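Factor essential for expression of methicillin resistance (Staphylococcus aureus, PDB 1LRZ) catalyses the addition of glycines 2 and 3 to the pentaglycine interpeptide bridge of peptidoglycan, using glycyl-tRNA as the glycine donor. Local coordinates at residues F245-I249 and G300-Q304; L201-F207 and P312-F317; S342-Q346 and F382-Y386; T24-Y30 and A54-L58; R156-L161 and N387-Y393. Residue numbers count along the deposited sequence, not the author numbering.

Contact 1 of 5, residues F245-I249 and G300-Q304; sequences FDEYI and GKRLQ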
# COMPACT_ATOMS: atom_id res chain seq x y z
N PHE A 245 7.68 -13.58 -23.45
CA PHE A 245 7.17 -13.93 -24.77
C PHE A 245 7.32 -15.37 -25.22
O PHE A 245 6.39 -15.91 -25.82
CB PHE A 245 7.70 -12.94 -25.80
CG PHE A 245 7.09 -11.57 -25.66
CD1 PHE A 245 7.85 -10.49 -25.25
CD2 PHE A 245 5.72 -11.39 -25.88
CE1 PHE A 245 7.26 -9.24 -25.03
CE2 PHE A 245 5.12 -10.14 -25.67
CZ PHE A 245 5.90 -9.06 -25.24
N ASP A 246 8.45 -16.02 -24.93
CA ASP A 246 8.58 -17.42 -25.33
C ASP A 246 7.47 -18.26 -24.72
O ASP A 246 6.86 -19.08 -25.39
CB ASP A 246 9.93 -18.00 -24.89
CG ASP A 246 11.07 -17.56 -25.78
OD1 ASP A 246 10.82 -17.32 -26.98
OD2 ASP A 246 12.21 -17.47 -25.28
N GLU A 247 7.19 -18.05 -23.43
CA GLU A 247 6.15 -18.82 -22.77
C GLU A 247 4.77 -18.41 -23.27
O GLU A 247 3.88 -19.25 -23.44
CB GLU A 247 6.25 -18.63 -21.25
CG GLU A 247 7.64 -18.97 -20.69
CD GLU A 247 7.70 -18.94 -19.18
OE1 GLU A 247 7.20 -17.96 -18.58
OE2 GLU A 247 8.25 -19.89 -18.58
N TYR A 248 4.59 -17.11 -23.51
CA TYR A 248 3.32 -16.59 -24.00
C TYR A 248 3.00 -17.18 -25.38
O TYR A 248 1.93 -17.74 -25.61
CB TYR A 248 3.42 -15.06 -24.08
CG TYR A 248 2.21 -14.35 -24.65
CD1 TYR A 248 0.94 -14.53 -24.10
CD2 TYR A 248 2.35 -13.43 -25.68
CE1 TYR A 248 -0.15 -13.80 -24.56
CE2 TYR A 248 1.28 -12.70 -26.15
CZ TYR A 248 0.03 -12.88 -25.59
OH TYR A 248 -1.02 -12.12 -26.05
N ILE A 249 3.96 -17.06 -26.29
CA ILE A 249 3.80 -17.58 -27.64
C ILE A 249 3.60 -19.09 -27.61
O ILE A 249 2.82 -19.62 -28.41
CB ILE A 249 5.02 -17.21 -28.52
CG1 ILE A 249 5.13 -15.69 -28.61
CG2 ILE A 249 4.88 -17.82 -29.91
CD1 ILE A 249 6.44 -15.18 -29.24
N GLY A 300 2.89 -10.82 -30.37
CA GLY A 300 3.88 -11.29 -29.42
C GLY A 300 5.28 -11.31 -30.03
O GLY A 300 6.26 -10.87 -29.41
N LYS A 301 5.38 -11.83 -31.25
CA LYS A 301 6.66 -11.90 -31.92
C LYS A 301 7.23 -10.51 -32.18
O LYS A 301 8.43 -10.28 -31.99
CB LYS A 301 6.53 -12.68 -33.22
CG LYS A 301 6.31 -14.17 -32.97
CD LYS A 301 6.10 -14.94 -34.26
CE LYS A 301 5.95 -16.43 -33.99
NZ LYS A 301 5.63 -17.18 -35.24
N ARG A 302 6.37 -9.58 -32.58
CA ARG A 302 6.82 -8.23 -32.85
C ARG A 302 7.33 -7.55 -31.57
O ARG A 302 8.39 -6.90 -31.57
CB ARG A 302 5.69 -7.40 -33.47
CG ARG A 302 6.09 -5.96 -33.78
CD ARG A 302 4.92 -5.18 -34.36
NE ARG A 302 3.79 -5.19 -33.43
CZ ARG A 302 3.78 -4.56 -32.26
NH1 ARG A 302 2.70 -4.64 -31.48
NH2 ARG A 302 4.82 -3.84 -31.88
N LEU A 303 6.58 -7.68 -30.47
CA LEU A 303 6.99 -7.07 -29.21
C LEU A 303 8.27 -7.70 -28.69
O LEU A 303 9.15 -7.01 -28.17
CB LEU A 303 5.88 -7.20 -28.15
CG LEU A 303 4.62 -6.35 -28.36
CD1 LEU A 303 3.58 -6.75 -27.33
CD2 LEU A 303 4.95 -4.86 -28.24
N GLN A 304 8.38 -9.02 -28.84
CA GLN A 304 9.56 -9.75 -28.38
C GLN A 304 10.81 -9.24 -29.09
O GLN A 304 11.84 -9.02 -28.47
CB GLN A 304 9.39 -11.25 -28.63
CG GLN A 304 10.54 -12.10 -28.12
CD GLN A 304 10.40 -13.58 -28.47
OE1 GLN A 304 10.72 -14.46 -27.66
NE2 GLN A 304 9.92 -13.86 -29.68

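Contact 2 of 5, residues L201-F207 and P312-F317; sequences LPIFRSF and PISAGF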
# COMPACT_ATOMS: atom_id res chain seq x y z
N LEU A 201 15.93 -3.83 -8.87
CA LEU A 201 15.19 -2.66 -8.41
C LEU A 201 15.05 -1.60 -9.51
O LEU A 201 14.05 -0.88 -9.55
CB LEU A 201 15.87 -2.07 -7.16
CG LEU A 201 15.02 -1.13 -6.30
CD1 LEU A 201 13.65 -1.73 -6.02
CD2 LEU A 201 15.76 -0.85 -5.00
N PRO A 202 16.03 -1.50 -10.41
CA PRO A 202 15.89 -0.49 -11.47
C PRO A 202 14.69 -0.73 -12.41
O PRO A 202 14.19 0.22 -13.02
CB PRO A 202 17.24 -0.53 -12.20
CG PRO A 202 17.79 -1.90 -11.86
CD PRO A 202 17.39 -2.07 -10.42
N ILE A 203 14.24 -1.98 -12.52
CA ILE A 203 13.08 -2.29 -13.35
C ILE A 203 11.89 -1.57 -12.72
O ILE A 203 11.10 -0.92 -13.41
CB ILE A 203 12.75 -3.80 -13.39
CG1 ILE A 203 13.89 -4.58 -14.05
CG2 ILE A 203 11.45 -4.02 -14.17
CD1 ILE A 203 13.61 -6.06 -14.19
N PHE A 204 11.76 -1.70 -11.40
CA PHE A 204 10.68 -1.04 -10.66
C PHE A 204 10.81 0.47 -10.83
O PHE A 204 9.83 1.17 -11.07
CB PHE A 204 10.75 -1.40 -9.17
CG PHE A 204 9.98 -0.45 -8.29
CD1 PHE A 204 8.58 -0.50 -8.25
CD2 PHE A 204 10.65 0.52 -7.54
CE1 PHE A 204 7.86 0.41 -7.47
CE2 PHE A 204 9.94 1.44 -6.76
CZ PHE A 204 8.54 1.39 -6.72
N ARG A 205 12.04 0.95 -10.69
CA ARG A 205 12.35 2.37 -10.81
C ARG A 205 11.94 2.95 -12.16
O ARG A 205 11.57 4.12 -12.25
CB ARG A 205 13.84 2.59 -10.58
CG ARG A 205 14.31 2.20 -9.19
CD ARG A 205 14.67 3.43 -8.38
NE ARG A 205 13.57 4.39 -8.32
CZ ARG A 205 13.69 5.64 -7.88
NH1 ARG A 205 14.85 6.09 -7.45
NH2 ARG A 205 12.62 6.43 -7.82
N SER A 206 12.01 2.14 -13.21
CA SER A 206 11.65 2.61 -14.54
C SER A 206 10.19 3.04 -14.61
O SER A 206 9.84 3.90 -15.43
CB SER A 206 11.90 1.51 -15.58
OG SER A 206 10.90 0.51 -15.50
N PHE A 207 9.34 2.47 -13.76
CA PHE A 207 7.92 2.82 -13.76
C PHE A 207 7.60 4.09 -12.98
O PHE A 207 6.53 4.67 -13.15
CB PHE A 207 7.07 1.69 -13.19
CG PHE A 207 7.07 0.45 -14.02
CD1 PHE A 207 7.94 -0.59 -13.73
CD2 PHE A 207 6.23 0.33 -15.13
CE1 PHE A 207 7.97 -1.73 -14.53
CE2 PHE A 207 6.25 -0.81 -15.93
CZ PHE A 207 7.13 -1.84 -15.63
N PRO A 312 8.28 -5.87 -19.07
CA PRO A 312 7.74 -5.48 -17.77
C PRO A 312 6.62 -4.50 -18.07
O PRO A 312 6.81 -3.60 -18.88
CB PRO A 312 8.94 -4.82 -17.08
CG PRO A 312 9.67 -4.19 -18.23
CD PRO A 312 9.61 -5.27 -19.31
N ILE A 313 5.46 -4.66 -17.44
CA ILE A 313 4.35 -3.75 -17.73
C ILE A 313 3.76 -2.98 -16.54
O ILE A 313 3.07 -1.98 -16.74
CB ILE A 313 3.23 -4.50 -18.45
CG1 ILE A 313 2.74 -5.67 -17.60
CG2 ILE A 313 3.77 -5.03 -19.79
CD1 ILE A 313 1.46 -6.30 -18.14
N SER A 314 4.03 -3.43 -15.32
CA SER A 314 3.53 -2.74 -14.13
C SER A 314 4.29 -3.27 -12.92
O SER A 314 4.72 -4.42 -12.90
CB SER A 314 2.02 -3.00 -13.98
OG SER A 314 1.44 -2.18 -12.97
N ALA A 315 4.46 -2.42 -11.91
CA ALA A 315 5.16 -2.85 -10.70
C ALA A 315 4.67 -2.06 -9.50
O ALA A 315 4.12 -0.96 -9.64
CB ALA A 315 6.68 -2.66 -10.86
N GLY A 316 4.88 -2.63 -8.32
CA GLY A 316 4.47 -1.98 -7.09
C GLY A 316 5.45 -2.27 -5.98
O GLY A 316 6.17 -3.28 -6.01
N PHE A 317 5.49 -1.37 -5.00
CA PHE A 317 6.37 -1.51 -3.84
C PHE A 317 5.41 -1.68 -2.66
O PHE A 317 4.65 -0.76 -2.33
CB PHE A 317 7.19 -0.24 -3.67
CG PHE A 317 8.45 -0.44 -2.90
CD1 PHE A 317 9.58 -0.97 -3.51
CD2 PHE A 317 8.52 -0.06 -1.56
CE1 PHE A 317 10.77 -1.13 -2.80
CE2 PHE A 317 9.71 -0.22 -0.84
CZ PHE A 317 10.83 -0.76 -1.47

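Contact 3 of 5, residues S342-Q346 and F382-Y386; sequences SYAVQ and FKKGY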
# COMPACT_ATOMS: atom_id res chain seq x y z
N SER A 342 -1.51 -3.56 -14.17
CA SER A 342 -1.87 -2.90 -12.92
C SER A 342 -2.80 -3.77 -12.07
O SER A 342 -2.65 -3.87 -10.85
CB SER A 342 -2.57 -1.58 -13.24
OG SER A 342 -2.78 -0.85 -12.05
N TYR A 343 -3.78 -4.37 -12.74
CA TYR A 343 -4.75 -5.22 -12.09
C TYR A 343 -4.10 -6.51 -11.60
O TYR A 343 -4.50 -7.07 -10.57
CB TYR A 343 -5.89 -5.52 -13.06
CG TYR A 343 -6.68 -4.28 -13.40
CD1 TYR A 343 -7.68 -3.83 -12.55
CD2 TYR A 343 -6.40 -3.53 -14.56
CE1 TYR A 343 -8.40 -2.67 -12.83
CE2 TYR A 343 -7.12 -2.35 -14.84
CZ TYR A 343 -8.12 -1.94 -13.97
OH TYR A 343 -8.87 -0.81 -14.22
N ALA A 344 -3.09 -6.99 -12.33
CA ALA A 344 -2.38 -8.22 -11.97
C ALA A 344 -1.60 -7.98 -10.69
O ALA A 344 -1.62 -8.80 -9.77
CB ALA A 344 -1.42 -8.64 -13.11
N VAL A 345 -0.90 -6.85 -10.62
CA VAL A 345 -0.13 -6.50 -9.43
C VAL A 345 -1.04 -6.40 -8.19
O VAL A 345 -0.76 -6.99 -7.15
CB VAL A 345 0.61 -5.15 -9.61
CG1 VAL A 345 1.23 -4.70 -8.27
CG2 VAL A 345 1.73 -5.31 -10.65
N GLN A 346 -2.14 -5.66 -8.31
CA GLN A 346 -3.06 -5.52 -7.18
C GLN A 346 -3.66 -6.87 -6.79
O GLN A 346 -3.75 -7.19 -5.60
CB GLN A 346 -4.20 -4.54 -7.52
CG GLN A 346 -3.78 -3.06 -7.73
CD GLN A 346 -3.00 -2.51 -6.55
OE1 GLN A 346 -3.37 -2.70 -5.39
NE2 GLN A 346 -1.92 -1.80 -6.84
N PHE A 382 -9.88 4.55 -9.51
CA PHE A 382 -9.35 3.20 -9.59
C PHE A 382 -9.52 2.50 -8.23
O PHE A 382 -10.05 1.39 -8.15
CB PHE A 382 -7.89 3.26 -10.04
CG PHE A 382 -7.16 1.95 -10.02
CD1 PHE A 382 -6.39 1.58 -8.91
CD2 PHE A 382 -7.17 1.11 -11.13
CE1 PHE A 382 -5.64 0.39 -8.92
CE2 PHE A 382 -6.43 -0.08 -11.15
CZ PHE A 382 -5.66 -0.44 -10.04
N LYS A 383 -9.09 3.17 -7.16
CA LYS A 383 -9.20 2.61 -5.82
C LYS A 383 -10.67 2.39 -5.45
O LYS A 383 -11.04 1.36 -4.87
CB LYS A 383 -8.49 3.54 -4.83
CG LYS A 383 -6.98 3.62 -5.14
CD LYS A 383 -6.20 4.54 -4.22
CE LYS A 383 -4.72 4.51 -4.63
NZ LYS A 383 -3.81 5.30 -3.75
N LYS A 384 -11.51 3.36 -5.82
CA LYS A 384 -12.95 3.29 -5.56
C LYS A 384 -13.54 2.01 -6.15
O LYS A 384 -14.39 1.35 -5.52
CB LYS A 384 -13.63 4.51 -6.17
CG LYS A 384 -15.13 4.57 -5.96
CD LYS A 384 -15.72 5.77 -6.68
CE LYS A 384 -17.24 5.76 -6.63
NZ LYS A 384 -17.79 6.97 -7.30
N GLY A 385 -13.08 1.66 -7.35
CA GLY A 385 -13.58 0.48 -8.04
C GLY A 385 -13.36 -0.85 -7.33
O GLY A 385 -14.02 -1.84 -7.67
N TYR A 386 -12.45 -0.88 -6.35
CA TYR A 386 -12.16 -2.10 -5.59
C TYR A 386 -13.05 -2.24 -4.35
O TYR A 386 -12.90 -3.18 -3.58
CB TYR A 386 -10.68 -2.13 -5.16
CG TYR A 386 -9.73 -2.57 -6.25
CD1 TYR A 386 -9.46 -3.92 -6.47
CD2 TYR A 386 -9.12 -1.64 -7.09
CE1 TYR A 386 -8.60 -4.33 -7.49
CE2 TYR A 386 -8.26 -2.04 -8.12
CZ TYR A 386 -8.00 -3.38 -8.32
OH TYR A 386 -7.14 -3.76 -9.34
O HOH W 1 -7.01 -6.42 -9.64

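Contact 4 of 5, residues T24-Y30 and A54-L58; sequences TQTVGHY and AACLL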
# COMPACT_ATOMS: atom_id res chain seq x y z
N THR A 24 6.12 1.85 9.93
CA THR A 24 7.26 2.61 10.45
C THR A 24 7.49 2.29 11.95
O THR A 24 8.50 2.68 12.53
CB THR A 24 7.06 4.13 10.30
OG1 THR A 24 5.72 4.47 10.71
CG2 THR A 24 7.28 4.57 8.85
N GLN A 25 6.53 1.61 12.57
CA GLN A 25 6.65 1.23 13.99
C GLN A 25 7.09 -0.23 14.04
O GLN A 25 6.42 -1.08 14.63
CB GLN A 25 5.30 1.41 14.71
CG GLN A 25 4.89 2.89 14.89
CD GLN A 25 5.90 3.69 15.73
OE1 GLN A 25 6.26 4.83 15.40
NE2 GLN A 25 6.33 3.10 16.83
N THR A 26 8.23 -0.51 13.40
CA THR A 26 8.77 -1.87 13.32
C THR A 26 10.28 -1.90 13.59
O THR A 26 10.97 -0.88 13.54
CB THR A 26 8.57 -2.46 11.91
OG1 THR A 26 9.25 -1.63 10.96
CG2 THR A 26 7.09 -2.51 11.54
N VAL A 27 10.79 -3.10 13.83
CA VAL A 27 12.21 -3.28 14.08
C VAL A 27 12.99 -2.94 12.81
O VAL A 27 14.05 -2.31 12.87
CB VAL A 27 12.50 -4.72 14.51
CG1 VAL A 27 14.00 -4.97 14.57
CG2 VAL A 27 11.87 -4.96 15.87
N GLY A 28 12.45 -3.33 11.66
CA GLY A 28 13.11 -3.03 10.41
C GLY A 28 13.25 -1.53 10.18
O GLY A 28 14.28 -1.07 9.68
N HIS A 29 12.24 -0.75 10.56
CA HIS A 29 12.33 0.70 10.37
C HIS A 29 13.33 1.27 11.37
O HIS A 29 14.06 2.21 11.06
CB HIS A 29 10.96 1.37 10.54
CG HIS A 29 10.93 2.78 10.05
ND1 HIS A 29 10.82 3.87 10.89
CD2 HIS A 29 10.98 3.29 8.79
CE1 HIS A 29 10.80 4.98 10.18
NE2 HIS A 29 10.90 4.66 8.91
N TYR A 30 13.36 0.68 12.57
CA TYR A 30 14.29 1.09 13.63
C TYR A 30 15.72 0.93 13.13
O TYR A 30 16.55 1.84 13.26
CB TYR A 30 14.09 0.20 14.87
CG TYR A 30 15.14 0.37 15.95
CD1 TYR A 30 15.27 1.58 16.64
CD2 TYR A 30 15.96 -0.69 16.33
CE1 TYR A 30 16.19 1.72 17.68
CE2 TYR A 30 16.89 -0.56 17.37
CZ TYR A 30 17.00 0.65 18.05
OH TYR A 30 17.89 0.79 19.09
N ALA A 54 2.24 -0.21 25.47
CA ALA A 54 2.33 0.98 24.62
C ALA A 54 3.75 1.09 24.13
O ALA A 54 4.69 0.75 24.85
CB ALA A 54 1.95 2.24 25.40
N ALA A 55 3.93 1.57 22.90
CA ALA A 55 5.27 1.69 22.35
C ALA A 55 5.34 2.77 21.27
O ALA A 55 4.33 3.14 20.67
CB ALA A 55 5.71 0.35 21.75
N CYS A 56 6.55 3.26 21.02
CA CYS A 56 6.73 4.24 19.98
C CYS A 56 8.18 4.36 19.60
O CYS A 56 9.08 4.43 20.46
CB CYS A 56 6.22 5.61 20.39
SG CYS A 56 6.00 6.74 18.97
N LEU A 57 8.41 4.33 18.29
CA LEU A 57 9.74 4.50 17.77
C LEU A 57 9.82 6.01 17.52
O LEU A 57 8.93 6.60 16.90
CB LEU A 57 9.90 3.72 16.46
CG LEU A 57 11.21 3.87 15.70
CD1 LEU A 57 11.30 2.74 14.67
CD2 LEU A 57 11.28 5.22 15.01
N LEU A 58 10.86 6.64 18.05
CA LEU A 58 11.05 8.08 17.90
C LEU A 58 12.38 8.33 17.22
O LEU A 58 13.33 7.57 17.44
CB LEU A 58 11.10 8.76 19.27
CG LEU A 58 9.98 8.57 20.30
CD1 LEU A 58 10.45 9.11 21.66
CD2 LEU A 58 8.72 9.28 19.84

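Contact 5 of 5, residues R156-L161 and N387-Y393; sequences RYHSVL and NAEIIEY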
# COMPACT_ATOMS: atom_id res chain seq x y z
N ARG A 156 -2.97 12.55 5.24
CA ARG A 156 -4.01 12.23 6.23
C ARG A 156 -5.14 11.32 5.76
O ARG A 156 -6.01 10.97 6.56
CB ARG A 156 -4.65 13.51 6.80
CG ARG A 156 -3.88 14.25 7.89
CD ARG A 156 -4.80 15.23 8.66
NE ARG A 156 -5.69 15.97 7.76
CZ ARG A 156 -7.02 15.88 7.78
NH1 ARG A 156 -7.63 15.09 8.66
NH2 ARG A 156 -7.73 16.56 6.90
N TYR A 157 -5.15 10.95 4.49
CA TYR A 157 -6.22 10.10 3.97
C TYR A 157 -5.72 8.83 3.29
O TYR A 157 -4.79 8.88 2.48
CB TYR A 157 -7.09 10.86 2.96
CG TYR A 157 -7.72 12.14 3.46
CD1 TYR A 157 -6.96 13.31 3.59
CD2 TYR A 157 -9.07 12.18 3.78
CE1 TYR A 157 -7.56 14.51 4.03
CE2 TYR A 157 -9.67 13.37 4.21
CZ TYR A 157 -8.91 14.52 4.33
OH TYR A 157 -9.52 15.69 4.73
N HIS A 158 -6.36 7.70 3.61
CA HIS A 158 -6.03 6.40 3.01
C HIS A 158 -7.29 5.80 2.38
O HIS A 158 -8.40 6.02 2.86
CB HIS A 158 -5.54 5.40 4.07
CG HIS A 158 -4.17 5.69 4.61
ND1 HIS A 158 -3.64 4.99 5.68
CD2 HIS A 158 -3.23 6.59 4.24
CE1 HIS A 158 -2.42 5.45 5.93
NE2 HIS A 158 -2.15 6.42 5.08
N SER A 159 -7.10 5.03 1.30
CA SER A 159 -8.18 4.31 0.64
C SER A 159 -7.91 2.89 1.13
O SER A 159 -6.89 2.30 0.78
CB SER A 159 -8.04 4.36 -0.88
OG SER A 159 -8.91 3.40 -1.47
N VAL A 160 -8.83 2.33 1.92
CA VAL A 160 -8.61 1.03 2.53
C VAL A 160 -9.68 -0.02 2.23
O VAL A 160 -10.87 0.25 2.37
CB VAL A 160 -8.51 1.20 4.07
CG1 VAL A 160 -8.16 -0.13 4.74
CG2 VAL A 160 -7.48 2.29 4.39
N LEU A 161 -9.24 -1.21 1.86
CA LEU A 161 -10.13 -2.33 1.54
C LEU A 161 -10.13 -3.33 2.69
O LEU A 161 -9.10 -3.93 3.01
CB LEU A 161 -9.66 -3.02 0.26
CG LEU A 161 -10.46 -4.25 -0.22
CD1 LEU A 161 -11.90 -3.83 -0.53
CD2 LEU A 161 -9.78 -4.80 -1.48
N ASN A 387 -13.95 -1.28 -4.18
CA ASN A 387 -14.87 -1.24 -3.04
C ASN A 387 -14.15 -0.84 -1.76
O ASN A 387 -14.57 -1.21 -0.68
CB ASN A 387 -15.56 -2.60 -2.80
CG ASN A 387 -16.81 -2.47 -1.94
OD1 ASN A 387 -17.11 -3.32 -1.10
ND2 ASN A 387 -17.54 -1.39 -2.14
N ALA A 388 -13.08 -0.08 -1.88
CA ALA A 388 -12.35 0.38 -0.71
C ALA A 388 -13.15 1.53 -0.10
O ALA A 388 -14.10 2.01 -0.71
CB ALA A 388 -10.98 0.88 -1.12
N GLU A 389 -12.79 1.94 1.12
CA GLU A 389 -13.47 3.08 1.74
C GLU A 389 -12.38 4.08 2.12
O GLU A 389 -11.21 3.73 2.12
CB GLU A 389 -14.26 2.64 2.99
CG GLU A 389 -13.44 2.60 4.25
CD GLU A 389 -14.25 2.15 5.47
OE1 GLU A 389 -15.33 2.73 5.75
OE2 GLU A 389 -13.77 1.21 6.15
N ILE A 390 -12.74 5.33 2.43
CA ILE A 390 -11.71 6.30 2.81
C ILE A 390 -11.60 6.44 4.34
O ILE A 390 -12.61 6.51 5.04
CB ILE A 390 -12.00 7.72 2.26
CG1 ILE A 390 -12.05 7.70 0.72
CG2 ILE A 390 -10.92 8.69 2.75
CD1 ILE A 390 -10.76 7.25 0.05
N ILE A 391 -10.38 6.46 4.85
CA ILE A 391 -10.20 6.67 6.27
C ILE A 391 -9.40 7.96 6.43
O ILE A 391 -8.32 8.10 5.84
CB ILE A 391 -9.44 5.51 6.97
CG1 ILE A 391 -10.24 4.21 6.84
CG2 ILE A 391 -9.23 5.86 8.48
CD1 ILE A 391 -9.55 2.99 7.45
N GLU A 392 -9.96 8.91 7.17
CA GLU A 392 -9.28 10.18 7.42
C GLU A 392 -8.73 10.10 8.84
O GLU A 392 -9.48 9.77 9.77
CB GLU A 392 -10.26 11.36 7.32
CG GLU A 392 -9.62 12.70 7.71
CD GLU A 392 -10.60 13.87 7.63
OE1 GLU A 392 -10.21 15.02 7.93
OE2 GLU A 392 -11.78 13.63 7.25
N TYR A 393 -7.44 10.38 9.00
CA TYR A 393 -6.81 10.32 10.31
C TYR A 393 -6.80 11.68 11.02
O TYR A 393 -7.03 12.71 10.39
CB TYR A 393 -5.39 9.76 10.17
CG TYR A 393 -5.37 8.39 9.53
CD1 TYR A 393 -5.08 8.25 8.17
CD2 TYR A 393 -5.71 7.25 10.26
CE1 TYR A 393 -5.14 7.01 7.54
CE2 TYR A 393 -5.78 6.00 9.64
CZ TYR A 393 -5.49 5.88 8.28
OH TYR A 393 -5.53 4.66 7.65
O HOH W 2 -12.05 15.26 5.05
O HOH W 3 -11.84 -0.71 5.00

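Contact 1 of 5, residues F245-I249 and G300-Q304
Apolar packing does most of the work between these two helical turns, which run nearly antiparallel (174°) with segment axes 10.0 Å apart. The aromatic ring of F245 fills the gap: its CZ lies 3.5 Å from CB of L303, and one ring face receives the backbone of the other helix, with CD2 3.6 Å from the carbonyl O of G300. G300 suits this position because a CB there would sit tightly against I249 CG1; without one, the side chains of F245, Y248 and I249 can approach the G300 backbone, I249 CD1 to 4.1 Å from G300 C. I249 CD1 also touches K301 CG (3.9 Å); the lysine's long methylene chain can cover a hydrophobic residue while its charge stays in solvent.

Polar groups gather at the edge. D246 OD1 and Q304 OE1 approach to 2.9 Å, but both are acceptors, and no hydrogen bond crosses the interface; Q304 OE1 has a weak one from N309 instead.

Helices 245-272 and 277-307 together form an antiparallel coiled-coil-like hairpin, the long helical arm of FemA that projects from the globular body; this contact lies at its base.

Contact 2 of 5, residues L201-F207 and P312-F317
L201, at the beginning of the segment, brings its CD1 to 4.4 Å from CE1 of F317, at the edge of that ring. Two residues on, I203 points toward the strand and lays CG2 3.9 Å from CB of P312, a match of two compact apolar groups. F204 follows: its CD1 is 3.9 Å from CB of A315, and its CZ is 3.7 Å from CB of F317, the two rings meeting obliquely with centroids 5.4 Å apart. F207, the last residue of the segment, lies over the strand backbone, CE2 being 3.4 Å from C of I313 and CD1 3.8 Å from CB of A315. The small alanine leaves room for both phenylalanines. Beneath F207, I313 and S314 form a classic beta bulge opposite A241.

The axes of segments 201-207 and 312-317 cross at 102° with a closest approach of 7.9 Å. Y225 of helix 222-232 adds an edge-to-face ring to both F204 and F317, strand 236-244 continues the sheet beside P312, and helix 341-355 packs on the opposite face at S314.

Contact 3 of 5, residues S342-Q346 and F382-Y386
The backbones stay well apart here: the nearest CA pairs, Y343 with F382 and Q346 with Y386, are each separated by 9.9 Å. The residues 342-346 form a turn inside helix 341-355, whereas 382-386 take in the C-terminal part of helix 377-384 and the turn leading into strand 389-393. The two meet within a GCN5-related acetyltransferase-like fold, the type to which the FemABX family belongs, and long side chains must bridge the gap.

Aromatic residues suit that task, being rigid and large. F382 reaches across to place CE2 3.7 Å from CE1 of Y343, over one face of the tyrosine ring; the rings are oblique, with centroids 5.4 Å apart and planes at 53°. The tip of F382 also meets two smaller or flexible partners: CZ lies 3.5 Å from OG of S342 and 4.0 Å from CG of Q346. A serine leaves room for the ring, while the methylenes of the glutamine offer it an apolar surface and its OE1 accepts a hydrogen bond from Y361.

Y386 brings its OH to 3.3 Å from CD1 of Y343 and 3.5 Å from CB of Q346. R179 of helix 177-187 borders both tyrosines. No direct hydrogen bond joins the segments; a water does so, donating to O of Y343 at 2.8 Å and lying 2.7 Å from OH of Y386.

Contact 4 of 5, residues T24-Y30 and A54-L58
L57 projects from the strand into the pocket formed by the start of a helix, its CD1 lying 3.6 Å from CA of Y30 and 3.8 Å from that residue's CB. Here the N-terminal turn of helix 27-35 packs against the mixed sheet holding strand 52-63. Leucine fits because a branched, flexible apolar end can fill a hollow lined largely by backbone: the same CD1 also meets O of T24 at 3.5 Å and the ring edge of H29, 4.0 Å from ND1.

Q25, in the loop before the helix, lies along the strand backbone where it passes from C56 to L57. F11 of helix 8-16 covers both Q25 and L57, while helix 83-98 packs against C56 through F89. T26 sets the helix start: as N-cap, its short hydroxyl side chain can accept a hydrogen bond from a first-turn backbone NH that has no carbonyl partner in the helix. Its OG1, also hydrogen-bonded to O of F23, accepts from N of H29 at 3.1 Å.

Contact 5 of 5, residues R156-L161 and N387-Y393
Two antiparallel strands, 157-161 and 389-393, lie side by side in the large mixed sheet of a GCN5-related acetyltransferase-like fold, and nearly every polar group between them finds a partner. H158 and I391 form one hydrogen-bonded pair, H158 N to I391 O at 3.0 Å and I391 N to H158 O at 2.8 Å. V160 and E389 form the next: V160 N to E389 O and E389 N to V160 O, both 2.8 Å. Y393 N closes the ladder on R156 O at 2.9 Å.

Buried R156 needs compensation for its charge, and E392 provides it: NH1 bonds OE1 at 2.7 Å in a salt bridge, NH2 adds a weak bond to the same OE1 at 3.1 Å, and NH1 also reaches O of Y393 at 3.0 Å. The guanidinium NE is taken by O of H146, E392 OE2 accepts from Q114, and S159 OG is hydrogen-bonded to NE2 of H118. One water donates to E392 OE2 (2.8 Å) and is hydrogen-bonded to Y157 OH (2.6 Å); another donates to V160 O and E389 OE2 (both 3.0 Å).

V160 CG2 packs 3.8 Å from CD1 of I391, as beta-branched residues readily do in strands. Y393 turns its ring edge onto the face of H158, while H158 ND1 makes a weak 2.7 Å hydrogen bond to OH of Y393.

Overall arrangement
Contacts 2, 4 and 5 are buried, and contact 3 partly so. Contact 1 is mostly buried too, yet its centre lies about 31 Å from the centre of the chain, at the base of the helical arm. Its helix 277-307 leads into strand 310-320 of contact 2. Contacts 2 and 5 sit on one sheet, with contact 3 touching both: S314 meets helix 341-355, and helix 377-384 runs on into strand 389-393. Contact 4 belongs to the other sheet, about 46 Å from contact 1 between centres. Direct hydrogen bonds dominate contact 5; contacts 1 and 2 rely on aromatic and apolar packing, contact 3 adds a single water bridge, and contact 4 sets one leucine into a hollow lined largely by backbone.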